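Local structure of Gp26 (Listeria phage P40, 4JZ5) at residues P75-G87 against E110-K124. The protein is a phage endolysin whose glycosyl hydrolase family 25 catalytic domain probably cleaves the glycan strands of Listeria cell-wall peptidoglycan. Residues are numbered along the deposited sequence; the frame is centred on the assembly and turned at random.
Sequences PFGLYHYALFEGG and EPTFLFLDYEEVKLK
Y79 CB packs on F115 CB, 3.8 Å away, where the two residues pair on parallel strands 76-81 and 114-117, joined through helix 87-106 as a beta-alpha-beta unit of the barrel-like family 25 domain. Among the backbone bonds of the ladder are H80 N to F115 O and D117 N to H80 O, both 2.9 Å. L78, H80, L114 and L116 share one face, where H80 meets E93 of helix 87-106 and L114 meets V139 of helix 128-143; Y79, Y81, F115 and D117 share the other. From Y81 CB, CG lies anti to the backbone N (chi1 -172°), which brings the ring closer to 110-124. CD2 comes 3.7 Å from D117 OD2, and CE2 reaches E119 OE1 at 3.5 Å. Y81 OH donates to E120 OE2 at 2.6 Å, on that oxygen's anti lone pair. Ring and carboxylate stand almost perpendicular, 87° apart. A water bridges Y81 OH and E119 OE2. Beyond the strands, the F84 ring lies obliquely beside Y118, planes 31° apart, with L123 CD2 at its edge. Another water accepts from K122 N, donates to F84 O and hydrogen-bonds Y118 OH; farther out, K124 N donates to E85 O at 2.9 Å.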
loop_
_atom_site.group_PDB
_atom_site.type_symbol
_atom_site.label_atom_id
_atom_site.label_comp_id
_atom_site.label_asym_id
_atom_site.label_seq_id
_atom_site.Cartn_x
_atom_site.Cartn_y
_atom_site.Cartn_z
ATOM N N PRO A 75 -8.832 -1.528 -10.565
ATOM C CA PRO A 75 -7.828 -2.459 -10.039
ATOM C C PRO A 75 -7.297 -1.969 -8.698
ATOM O O PRO A 75 -7.146 -0.770 -8.477
ATOM C CB PRO A 75 -6.746 -2.472 -11.121
ATOM C CG PRO A 75 -6.931 -1.218 -11.875
ATOM C CD PRO A 75 -8.395 -0.889 -11.819
ATOM N N PHE A 76 -7.032 -2.902 -7.793
ATOM C CA PHE A 76 -6.595 -2.518 -6.475
ATOM C C PHE A 76 -5.715 -3.565 -5.825
ATOM O O PHE A 76 -5.642 -4.714 -6.229
ATOM C CB PHE A 76 -7.816 -2.171 -5.581
ATOM C CG PHE A 76 -8.549 -3.367 -5.037
ATOM C CD1 PHE A 76 -9.511 -4.007 -5.794
ATOM C CD2 PHE A 76 -8.281 -3.844 -3.758
ATOM C CE1 PHE A 76 -10.190 -5.107 -5.301
ATOM C CE2 PHE A 76 -8.966 -4.939 -3.253
ATOM C CZ PHE A 76 -9.923 -5.572 -4.036
ATOM N N GLY A 77 -5.030 -3.111 -4.793
ATOM C CA GLY A 77 -4.187 -3.934 -3.957
ATOM C C GLY A 77 -4.410 -3.635 -2.489
ATOM O O GLY A 77 -5.231 -2.792 -2.133
ATOM N N LEU A 78 -3.648 -4.303 -1.627
ATOM C CA LEU A 78 -3.778 -4.165 -0.172
ATOM C C LEU A 78 -2.452 -3.796 0.454
ATOM O O LEU A 78 -1.405 -4.251 -0.019
ATOM C CB LEU A 78 -4.188 -5.478 0.493
ATOM C CG LEU A 78 -5.433 -6.174 -0.038
ATOM C CD1 LEU A 78 -5.678 -7.442 0.761
ATOM C CD2 LEU A 78 -6.667 -5.305 -0.048
ATOM N N TYR A 79 -2.479 -3.025 1.540
ATOM C CA TYR A 79 -1.281 -2.814 2.334
ATOM C C TYR A 79 -1.574 -3.053 3.807
ATOM O O TYR A 79 -2.603 -2.641 4.336
ATOM C CB TYR A 79 -0.668 -1.413 2.100
ATOM C CG TYR A 79 -1.374 -0.249 2.773
ATOM C CD1 TYR A 79 -1.037 0.142 4.066
ATOM C CD2 TYR A 79 -2.344 0.494 2.107
ATOM C CE1 TYR A 79 -1.652 1.215 4.687
ATOM C CE2 TYR A 79 -2.974 1.575 2.728
ATOM C CZ TYR A 79 -2.610 1.929 4.014
ATOM O OH TYR A 79 -3.216 2.983 4.658
ATOM N N HIS A 80 -0.620 -3.697 4.474
ATOM C CA HIS A 80 -0.685 -4.005 5.891
ATOM C C HIS A 80 0.192 -3.051 6.683
ATOM O O HIS A 80 1.367 -2.888 6.354
ATOM C CB HIS A 80 -0.157 -5.422 6.122
ATOM C CG HIS A 80 -0.096 -5.793 7.563
ATOM N ND1 HIS A 80 1.052 -5.822 8.327
ATOM C CD2 HIS A 80 -1.113 -6.121 8.381
ATOM C CE1 HIS A 80 0.723 -6.185 9.561
ATOM N NE2 HIS A 80 -0.583 -6.361 9.614
ATOM N N TYR A 81 -0.367 -2.429 7.722
ATOM C CA TYR A 81 0.390 -1.545 8.595
ATOM C C TYR A 81 1.044 -2.383 9.688
ATOM O O TYR A 81 0.371 -2.920 10.579
ATOM C CB TYR A 81 -0.509 -0.455 9.207
ATOM C CG TYR A 81 0.309 0.576 9.945
ATOM C CD1 TYR A 81 0.718 0.360 11.253
ATOM C CD2 TYR A 81 0.741 1.727 9.309
ATOM C CE1 TYR A 81 1.490 1.288 11.921
ATOM C CE2 TYR A 81 1.515 2.669 9.982
ATOM C CZ TYR A 81 1.901 2.423 11.272
ATOM O OH TYR A 81 2.679 3.348 11.935
ATOM N N ALA A 82 2.358 -2.520 9.600
ATOM C CA ALA A 82 3.097 -3.431 10.465
ATOM C C ALA A 82 3.295 -2.928 11.887
ATOM O O ALA A 82 3.647 -1.766 12.095
ATOM C CB ALA A 82 4.451 -3.699 9.864
ATOM N N LEU A 83 3.122 -3.841 12.837
ATOM C CA LEU A 83 3.348 -3.587 14.257
ATOM C C LEU A 83 4.045 -4.783 14.914
ATOM O O LEU A 83 3.962 -4.973 16.122
ATOM C CB LEU A 83 2.017 -3.327 14.956
ATOM C CG LEU A 83 1.342 -2.025 14.524
ATOM C CD1 LEU A 83 -0.093 -1.953 15.021
ATOM C CD2 LEU A 83 2.127 -0.818 14.995
ATOM N N PHE A 84 4.763 -5.588 14.135
ATOM C CA PHE A 84 5.164 -6.892 14.645
ATOM C C PHE A 84 6.314 -6.858 15.648
ATOM O O PHE A 84 7.218 -6.025 15.580
ATOM C CB PHE A 84 5.405 -7.923 13.523
ATOM C CG PHE A 84 6.213 -7.435 12.341
ATOM C CD1 PHE A 84 7.571 -7.173 12.449
ATOM C CD2 PHE A 84 5.627 -7.317 11.101
ATOM C CE1 PHE A 84 8.307 -6.777 11.339
ATOM C CE2 PHE A 84 6.370 -6.944 9.986
ATOM C CZ PHE A 84 7.704 -6.671 10.105
ATOM N N GLU A 85 6.256 -7.796 16.582
ATOM C CA GLU A 85 7.218 -7.875 17.674
ATOM C C GLU A 85 8.467 -8.686 17.337
ATOM O O GLU A 85 9.421 -8.682 18.114
ATOM C CB GLU A 85 6.542 -8.477 18.917
ATOM C CG GLU A 85 5.447 -7.577 19.495
ATOM C CD GLU A 85 4.870 -8.055 20.808
ATOM O OE1 GLU A 85 5.260 -9.145 21.287
ATOM O OE2 GLU A 85 4.040 -7.303 21.396
ATOM N N GLY A 86 8.461 -9.374 16.195
ATOM C CA GLY A 86 9.490 -10.342 15.875
ATOM C C GLY A 86 8.967 -11.750 16.070
ATOM O O GLY A 86 7.840 -11.952 16.508
ATOM N N GLY A 87 9.779 -12.743 15.725
ATOM C CA GLY A 87 9.410 -14.123 15.967
ATOM C C GLY A 87 8.081 -14.499 15.346
ATOM O O GLY A 87 7.787 -14.137 14.214
ATOM N N GLU A 110 -10.662 -9.119 -6.457
ATOM C CA GLU A 110 -9.385 -9.715 -6.797
ATOM C C GLU A 110 -8.254 -8.697 -6.671
ATOM O O GLU A 110 -7.896 -8.039 -7.639
ATOM C CB GLU A 110 -9.436 -10.282 -8.219
ATOM C CG GLU A 110 -10.514 -11.357 -8.428
ATOM C CD GLU A 110 -10.189 -12.689 -7.762
ATOM O OE1 GLU A 110 -9.052 -12.857 -7.268
ATOM O OE2 GLU A 110 -11.081 -13.570 -7.731
ATOM N N PRO A 111 -7.659 -8.588 -5.483
ATOM C CA PRO A 111 -6.489 -7.710 -5.362
ATOM C C PRO A 111 -5.336 -8.222 -6.209
ATOM O O PRO A 111 -5.159 -9.445 -6.312
ATOM C CB PRO A 111 -6.130 -7.812 -3.877
ATOM C CG PRO A 111 -7.357 -8.395 -3.192
ATOM C CD PRO A 111 -7.955 -9.300 -4.230
ATOM N N THR A 112 -4.556 -7.329 -6.799
ATOM C CA THR A 112 -3.483 -7.750 -7.693
ATOM C C THR A 112 -2.085 -7.485 -7.160
ATOM O O THR A 112 -1.111 -7.796 -7.825
ATOM C CB THR A 112 -3.602 -7.082 -9.060
ATOM O OG1 THR A 112 -3.584 -5.672 -8.895
ATOM C CG2 THR A 112 -4.902 -7.504 -9.758
ATOM N N PHE A 113 -1.967 -6.913 -5.968
ATOM C CA PHE A 113 -0.661 -6.586 -5.406
ATOM C C PHE A 113 -0.849 -6.409 -3.913
ATOM O O PHE A 113 -1.907 -5.944 -3.473
ATOM C CB PHE A 113 -0.097 -5.299 -6.039
ATOM C CG PHE A 113 1.366 -5.371 -6.382
ATOM C CD1 PHE A 113 2.341 -5.212 -5.402
ATOM C CD2 PHE A 113 1.766 -5.597 -7.683
ATOM C CE1 PHE A 113 3.687 -5.274 -5.731
ATOM C CE2 PHE A 113 3.104 -5.650 -8.012
ATOM C CZ PHE A 113 4.066 -5.494 -7.040
ATOM N N LEU A 114 0.178 -6.741 -3.140
ATOM C CA LEU A 114 0.143 -6.603 -1.697
ATOM C C LEU A 114 1.377 -5.843 -1.238
ATOM O O LEU A 114 2.388 -5.822 -1.927
ATOM C CB LEU A 114 0.109 -7.985 -1.032
ATOM C CG LEU A 114 -1.022 -8.911 -1.488
ATOM C CD1 LEU A 114 -0.795 -10.307 -0.953
ATOM C CD2 LEU A 114 -2.389 -8.407 -1.047
ATOM N N PHE A 115 1.284 -5.204 -0.068
ATOM C CA PHE A 115 2.387 -4.403 0.452
ATOM C C PHE A 115 2.533 -4.516 1.956
ATOM O O PHE A 115 1.554 -4.580 2.696
ATOM C CB PHE A 115 2.161 -2.921 0.146
ATOM C CG PHE A 115 2.262 -2.578 -1.299
ATOM C CD1 PHE A 115 3.491 -2.280 -1.853
ATOM C CD2 PHE A 115 1.152 -2.527 -2.100
ATOM C CE1 PHE A 115 3.610 -1.946 -3.188
ATOM C CE2 PHE A 115 1.275 -2.198 -3.443
ATOM C CZ PHE A 115 2.503 -1.917 -3.972
ATOM N N LEU A 116 3.793 -4.503 2.387
ATOM C CA LEU A 116 4.166 -4.283 3.767
ATOM C C LEU A 116 4.455 -2.790 3.958
ATOM O O LEU A 116 5.369 -2.249 3.324
ATOM C CB LEU A 116 5.423 -5.085 4.090
ATOM C CG LEU A 116 6.060 -4.837 5.450
ATOM C CD1 LEU A 116 5.068 -5.078 6.563
ATOM C CD2 LEU A 116 7.280 -5.725 5.641
ATOM N N ASP A 117 3.690 -2.137 4.829
ATOM C CA ASP A 117 3.914 -0.741 5.228
ATOM C C ASP A 117 4.657 -0.772 6.553
ATOM O O ASP A 117 4.090 -1.170 7.593
ATOM C CB ASP A 117 2.533 -0.073 5.351
ATOM C CG ASP A 117 2.560 1.334 5.910
ATOM O OD1 ASP A 117 3.533 1.728 6.554
ATOM O OD2 ASP A 117 1.554 2.049 5.725
ATOM N N TYR A 118 5.948 -0.441 6.510
ATOM C CA TYR A 118 6.813 -0.592 7.676
ATOM C C TYR A 118 7.414 0.754 7.993
ATOM O O TYR A 118 8.397 1.153 7.342
ATOM C CB TYR A 118 7.929 -1.639 7.463
ATOM C CG TYR A 118 8.514 -2.042 8.791
ATOM C CD1 TYR A 118 7.927 -3.026 9.557
ATOM C CD2 TYR A 118 9.597 -1.378 9.326
ATOM C CE1 TYR A 118 8.413 -3.352 10.807
ATOM C CE2 TYR A 118 10.094 -1.702 10.573
ATOM C CZ TYR A 118 9.490 -2.669 11.318
ATOM O OH TYR A 118 9.999 -2.961 12.563
ATOM N N GLU A 119 6.832 1.457 8.963
ATOM C CA GLU A 119 7.248 2.827 9.231
ATOM C C GLU A 119 7.384 3.153 10.720
ATOM O O GLU A 119 7.592 4.309 11.087
ATOM C CB GLU A 119 6.284 3.783 8.545
ATOM C CG GLU A 119 4.881 3.744 9.088
ATOM C CD GLU A 119 3.911 4.616 8.266
ATOM O OE1 GLU A 119 3.238 4.136 7.343
ATOM O OE2 GLU A 119 3.795 5.826 8.562
ATOM N N GLU A 120 7.288 2.138 11.575
ATOM C CA GLU A 120 7.642 2.261 12.986
ATOM C C GLU A 120 8.151 0.899 13.415
ATOM O O GLU A 120 7.944 -0.091 12.718
ATOM C CB GLU A 120 6.454 2.716 13.841
ATOM C CG GLU A 120 5.290 1.737 13.929
ATOM C CD GLU A 120 4.215 2.227 14.889
ATOM O OE1 GLU A 120 4.395 2.068 16.117
ATOM O OE2 GLU A 120 3.195 2.797 14.419
ATOM N N VAL A 121 8.836 0.855 14.548
ATOM C CA VAL A 121 9.465 -0.375 15.008
ATOM C C VAL A 121 8.893 -0.810 16.346
ATOM O O VAL A 121 8.913 -0.048 17.309
ATOM C CB VAL A 121 10.986 -0.213 15.136
ATOM C CG1 VAL A 121 11.615 -1.527 15.569
ATOM C CG2 VAL A 121 11.584 0.269 13.815
ATOM N N LYS A 122 8.343 -2.017 16.386
ATOM C CA LYS A 122 7.787 -2.593 17.606
ATOM C C LYS A 122 8.547 -3.865 17.986
ATOM O O LYS A 122 8.143 -4.600 18.892
ATOM C CB LYS A 122 6.296 -2.913 17.445
ATOM C CG LYS A 122 5.423 -1.703 17.084
ATOM C CD LYS A 122 5.462 -0.585 18.132
ATOM C CE LYS A 122 4.722 -0.934 19.421
ATOM N NZ LYS A 122 3.259 -1.090 19.225
ATOM N N LEU A 123 9.649 -4.140 17.299
ATOM C CA LEU A 123 10.405 -5.362 17.552
ATOM C C LEU A 123 10.872 -5.417 18.995
ATOM O O LEU A 123 11.436 -4.449 19.502
ATOM C CB LEU A 123 11.640 -5.427 16.653
ATOM C CG LEU A 123 11.405 -5.506 15.152
ATOM C CD1 LEU A 123 12.746 -5.501 14.420
ATOM C CD2 LEU A 123 10.596 -6.738 14.788
ATOM N N LYS A 124 10.672 -6.552 19.659
ATOM C CA LYS A 124 11.210 -6.734 21.005
ATOM C C LYS A 124 12.729 -6.903 20.954
ATOM O O LYS A 124 13.445 -6.572 21.897
ATOM C CB LYS A 124 10.573 -7.935 21.707
ATOM C CG LYS A 124 9.073 -7.824 21.938
ATOM C CD LYS A 124 8.710 -6.687 22.864
ATOM C CE LYS A 124 7.224 -6.704 23.205
ATOM N NZ LYS A 124 6.824 -5.464 23.911
HETATM O O HOH W 1 -8.192 -5.574 -8.776
HETATM O O HOH W 2 2.982 6.119 11.539
HETATM O O HOH W 3 6.132 -2.010 13.369
HETATM O O HOH W 4 4.458 0.241 10.192
HETATM O O HOH W 5 3.046 -3.884 18.531
HETATM O O HOH W 6 7.962 -3.807 14.171
#